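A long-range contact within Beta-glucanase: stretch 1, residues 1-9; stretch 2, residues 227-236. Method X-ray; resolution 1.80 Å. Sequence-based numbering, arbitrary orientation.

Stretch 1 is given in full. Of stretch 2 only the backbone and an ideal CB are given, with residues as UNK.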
# COMPACT_ATOMS: atom_id res chain seq x y z
N GLY A 1 6.61 7.63 20.16
CA GLY A 1 6.78 7.29 18.70
C GLY A 1 7.67 8.28 17.94
O GLY A 1 8.00 9.35 18.45
N THR A 2 8.07 7.91 16.72
CA THR A 2 8.92 8.76 15.90
C THR A 2 8.68 8.45 14.44
O THR A 2 8.87 7.32 14.01
CB THR A 2 10.41 8.49 16.14
OG1 THR A 2 10.73 8.70 17.52
CG2 THR A 2 11.25 9.42 15.27
N ILE A 3 8.27 9.45 13.66
CA ILE A 3 8.03 9.21 12.24
C ILE A 3 9.36 9.21 11.53
O ILE A 3 10.06 10.23 11.53
CB ILE A 3 7.18 10.31 11.60
CG1 ILE A 3 5.79 10.28 12.23
CG2 ILE A 3 7.13 10.10 10.07
CD1 ILE A 3 4.89 11.45 11.79
N LEU A 4 9.72 8.09 10.92
CA LEU A 4 10.98 7.98 10.19
C LEU A 4 10.81 8.53 8.79
O LEU A 4 11.72 9.14 8.23
CB LEU A 4 11.43 6.52 10.07
CG LEU A 4 11.75 5.78 11.36
CD1 LEU A 4 12.13 4.35 11.04
CD2 LEU A 4 12.90 6.48 12.08
N TRP A 5 9.65 8.29 8.20
CA TRP A 5 9.38 8.76 6.86
C TRP A 5 7.87 8.98 6.72
O TRP A 5 7.06 8.19 7.20
CB TRP A 5 9.89 7.75 5.83
CG TRP A 5 9.37 8.00 4.42
CD1 TRP A 5 9.91 8.82 3.48
CD2 TRP A 5 8.21 7.40 3.83
NE1 TRP A 5 9.17 8.76 2.31
CE2 TRP A 5 8.11 7.89 2.51
CE3 TRP A 5 7.24 6.49 4.29
CZ2 TRP A 5 7.08 7.50 1.62
CZ3 TRP A 5 6.19 6.09 3.39
CH2 TRP A 5 6.14 6.61 2.08
N ASP A 6 7.52 10.11 6.11
CA ASP A 6 6.13 10.51 5.93
C ASP A 6 5.71 10.43 4.46
O ASP A 6 6.21 11.18 3.60
CB ASP A 6 5.95 11.94 6.44
CG ASP A 6 4.52 12.27 6.78
OD1 ASP A 6 3.61 11.73 6.09
OD2 ASP A 6 4.30 13.09 7.71
N GLY A 7 4.74 9.55 4.17
CA GLY A 7 4.31 9.44 2.80
C GLY A 7 2.87 9.88 2.66
O GLY A 7 2.19 9.42 1.75
N ARG A 8 2.43 10.80 3.51
CA ARG A 8 1.05 11.23 3.45
C ARG A 8 0.70 12.31 2.44
O ARG A 8 -0.45 12.71 2.37
CB ARG A 8 0.59 11.61 4.85
CG ARG A 8 0.48 10.35 5.70
CD ARG A 8 0.17 10.64 7.12
NE ARG A 8 1.20 11.41 7.82
CZ ARG A 8 1.07 11.80 9.08
NH1 ARG A 8 2.05 12.50 9.67
NH2 ARG A 8 -0.03 11.52 9.76
N PHE A 9 1.70 12.76 1.67
CA PHE A 9 1.62 13.75 0.59
C PHE A 9 1.31 15.17 1.11
O PHE A 9 1.03 16.06 0.31
CB PHE A 9 0.51 13.37 -0.40
CG PHE A 9 0.61 11.95 -0.95
CD1 PHE A 9 1.53 11.63 -1.93
CD2 PHE A 9 -0.26 10.96 -0.51
CE1 PHE A 9 1.60 10.33 -2.47
CE2 PHE A 9 -0.21 9.66 -1.05
CZ PHE A 9 0.73 9.36 -2.03
N UNK A 227 -4.35 6.44 1.90
CA UNK A 227 -4.05 7.61 2.74
C UNK A 227 -3.28 7.12 3.96
O UNK A 227 -3.12 5.91 4.14
CB UNK A 227 -5.32 8.35 3.15
N UNK A 228 -2.74 8.05 4.74
CA UNK A 228 -2.05 7.66 5.95
C UNK A 228 -0.86 6.73 5.77
O UNK A 228 -0.62 5.90 6.62
CB UNK A 228 -3.05 6.99 6.89
N UNK A 229 -0.11 6.90 4.71
CA UNK A 229 1.06 6.06 4.48
C UNK A 229 2.28 6.70 5.17
O UNK A 229 2.64 7.81 4.85
CB UNK A 229 1.31 5.88 2.98
N UNK A 230 2.88 6.01 6.13
CA UNK A 230 4.07 6.52 6.82
C UNK A 230 4.76 5.38 7.58
O UNK A 230 4.19 4.30 7.77
CB UNK A 230 3.70 7.65 7.78
N UNK A 231 5.99 5.62 7.98
CA UNK A 231 6.77 4.60 8.68
C UNK A 231 7.27 5.20 9.98
O UNK A 231 7.83 6.29 9.98
CB UNK A 231 7.93 4.09 7.82
N UNK A 232 7.09 4.48 11.08
CA UNK A 232 7.52 5.00 12.37
C UNK A 232 8.26 3.93 13.18
O UNK A 232 8.18 2.73 12.89
CB UNK A 232 6.32 5.52 13.16
N UNK A 233 9.03 4.37 14.17
CA UNK A 233 9.75 3.41 15.00
C UNK A 233 9.49 3.73 16.45
O UNK A 233 8.91 4.78 16.76
CB UNK A 233 11.25 3.43 14.70
N UNK A 234 9.92 2.83 17.32
CA UNK A 234 9.75 2.99 18.75
C UNK A 234 8.35 3.42 19.15
O UNK A 234 8.09 4.61 19.30
CB UNK A 234 10.76 4.01 19.28
N UNK A 235 7.45 2.46 19.30
CA UNK A 235 6.07 2.74 19.71
C UNK A 235 5.12 2.94 18.52
O UNK A 235 5.32 3.78 17.65
CB UNK A 235 6.04 3.98 20.60
N UNK A 236 4.06 2.15 18.51
CA UNK A 236 3.07 2.21 17.45
C UNK A 236 1.95 3.19 17.75
O UNK A 236 1.38 3.21 18.84
CB UNK A 236 2.48 0.82 17.21

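Stretch 2 runs antiparallel to stretch 1, and backbone hydrogen bonds fix the register before any side chain is considered. Position 227 has no atom of stretch 1 within reach of its CB, so stretch 1 sets no preference; it is Ser227, hydrogen-bonded elsewhere in the structure.

At 228 phi and psi are 59° and 36°, and CA-to-CB points away from stretch 1. The positive phi favours glycine, with asparagine a possible second choice. Gly228 is found, its CA 3.7 Å from Arg8 CG.

Position 229 accepts a weak hydrogen bond through its O from Gly7 N (2.8 Å). Its CB points sideways, 4.9 Å from Trp5 CZ3, so an apolar side chain with at least a gamma carbon, such as valine, isoleucine or leucine, could reach the indole. Val229 does so: CG1 lies at the ring edge, 3.8 Å from Trp5 CZ3.

Position 230 projects to the face that carries Ile3 and Asp6. Arg8 is held by a salt bridge to Asp6 (NE to OD1, 3.0 Å), which leaves a flat guanidinium that an aromatic ring could cover; an aliphatic chain could also pack beside Ile3. Tyr230 takes both opportunities. Its ring makes a cation-pi contact, with Arg8 CZ 5.0 Å from the centroid and over the ring face, while Tyr230 CD1 lies 4.3 Å from Ile3 CG1.

Position 231 lies on the face bearing Trp5. Its N donates to Trp5 O (2.9 Å), and its O receives both Leu4 N (2.8 Å) and Trp5 N (3.2 Å), the mark of the beta bulge. Between Leu4 and the indole, isoleucine, leucine, valine or methionine would suit. Ile231 sends CD1 to 3.6 Å from Trp5 CE3 and CG2 to 4.2 Å from Leu4 CD1.

Position 232 returns to the face of Ile3, its ideal CB a tight 3.2 Å from Thr2 O. Stretch 1 places no charged group within contact of that CB, so polar, acidic or aliphatic chains are plausible. In Glu232 both carboxylate oxygens are hydrogen-bonded just beyond the stretches.

Position 233 pairs with Thr2: its N donates to Thr2 O (3.0 Å), while Thr2 N returns a weak bond to its O (3.2 Å). Near Thr2 and Leu4, serine, threonine, alanine or valine could fit. Ser233 places OG 3.6 Å from Leu4 CD2.

At 234 a phi of 47° favours glycine, and Gly234 O meets Gly1 CA at 3.0 Å. At 235 a phi of 92° would favour glycine, yet Ser235 is found, its CB 3.8 Å from Gly1 N. Position 236 points away, and Leu236 makes no contact.

Stretch 2 (227-236) SGVYIESGSL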
# COMPACT_ATOMS: atom_id res chain seq x y z
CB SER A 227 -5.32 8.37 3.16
OG SER A 227 -6.20 7.61 3.96
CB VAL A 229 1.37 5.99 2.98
CG1 VAL A 229 2.62 5.09 2.76
CG2 VAL A 229 0.13 5.42 2.20
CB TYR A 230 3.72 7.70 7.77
CG TYR A 230 2.89 7.36 8.99
CD1 TYR A 230 3.49 7.18 10.24
CD2 TYR A 230 1.49 7.25 8.91
CE1 TYR A 230 2.73 6.90 11.39
CE2 TYR A 230 0.72 6.97 10.05
CZ TYR A 230 1.36 6.80 11.28
OH TYR A 230 0.63 6.55 12.42
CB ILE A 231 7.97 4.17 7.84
CG1 ILE A 231 7.49 3.49 6.54
CG2 ILE A 231 8.81 3.19 8.66
CD1 ILE A 231 8.61 3.36 5.45
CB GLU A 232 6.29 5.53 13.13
CG GLU A 232 5.61 4.54 14.00
CD GLU A 232 4.27 5.00 14.57
OE1 GLU A 232 4.14 6.14 15.04
OE2 GLU A 232 3.35 4.17 14.58
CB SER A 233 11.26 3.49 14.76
OG SER A 233 11.72 4.79 15.05
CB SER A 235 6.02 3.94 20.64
OG SER A 235 4.78 4.03 21.31
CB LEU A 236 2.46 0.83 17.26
CG LEU A 236 1.23 0.79 16.36
CD1 LEU A 236 1.61 1.21 14.93
CD2 LEU A 236 0.68 -0.61 16.39
O HOH W 1 8.70 6.42 21.47
O HOH W 2 -0.61 8.48 2.30
O HOH W 3 -2.44 10.67 2.56
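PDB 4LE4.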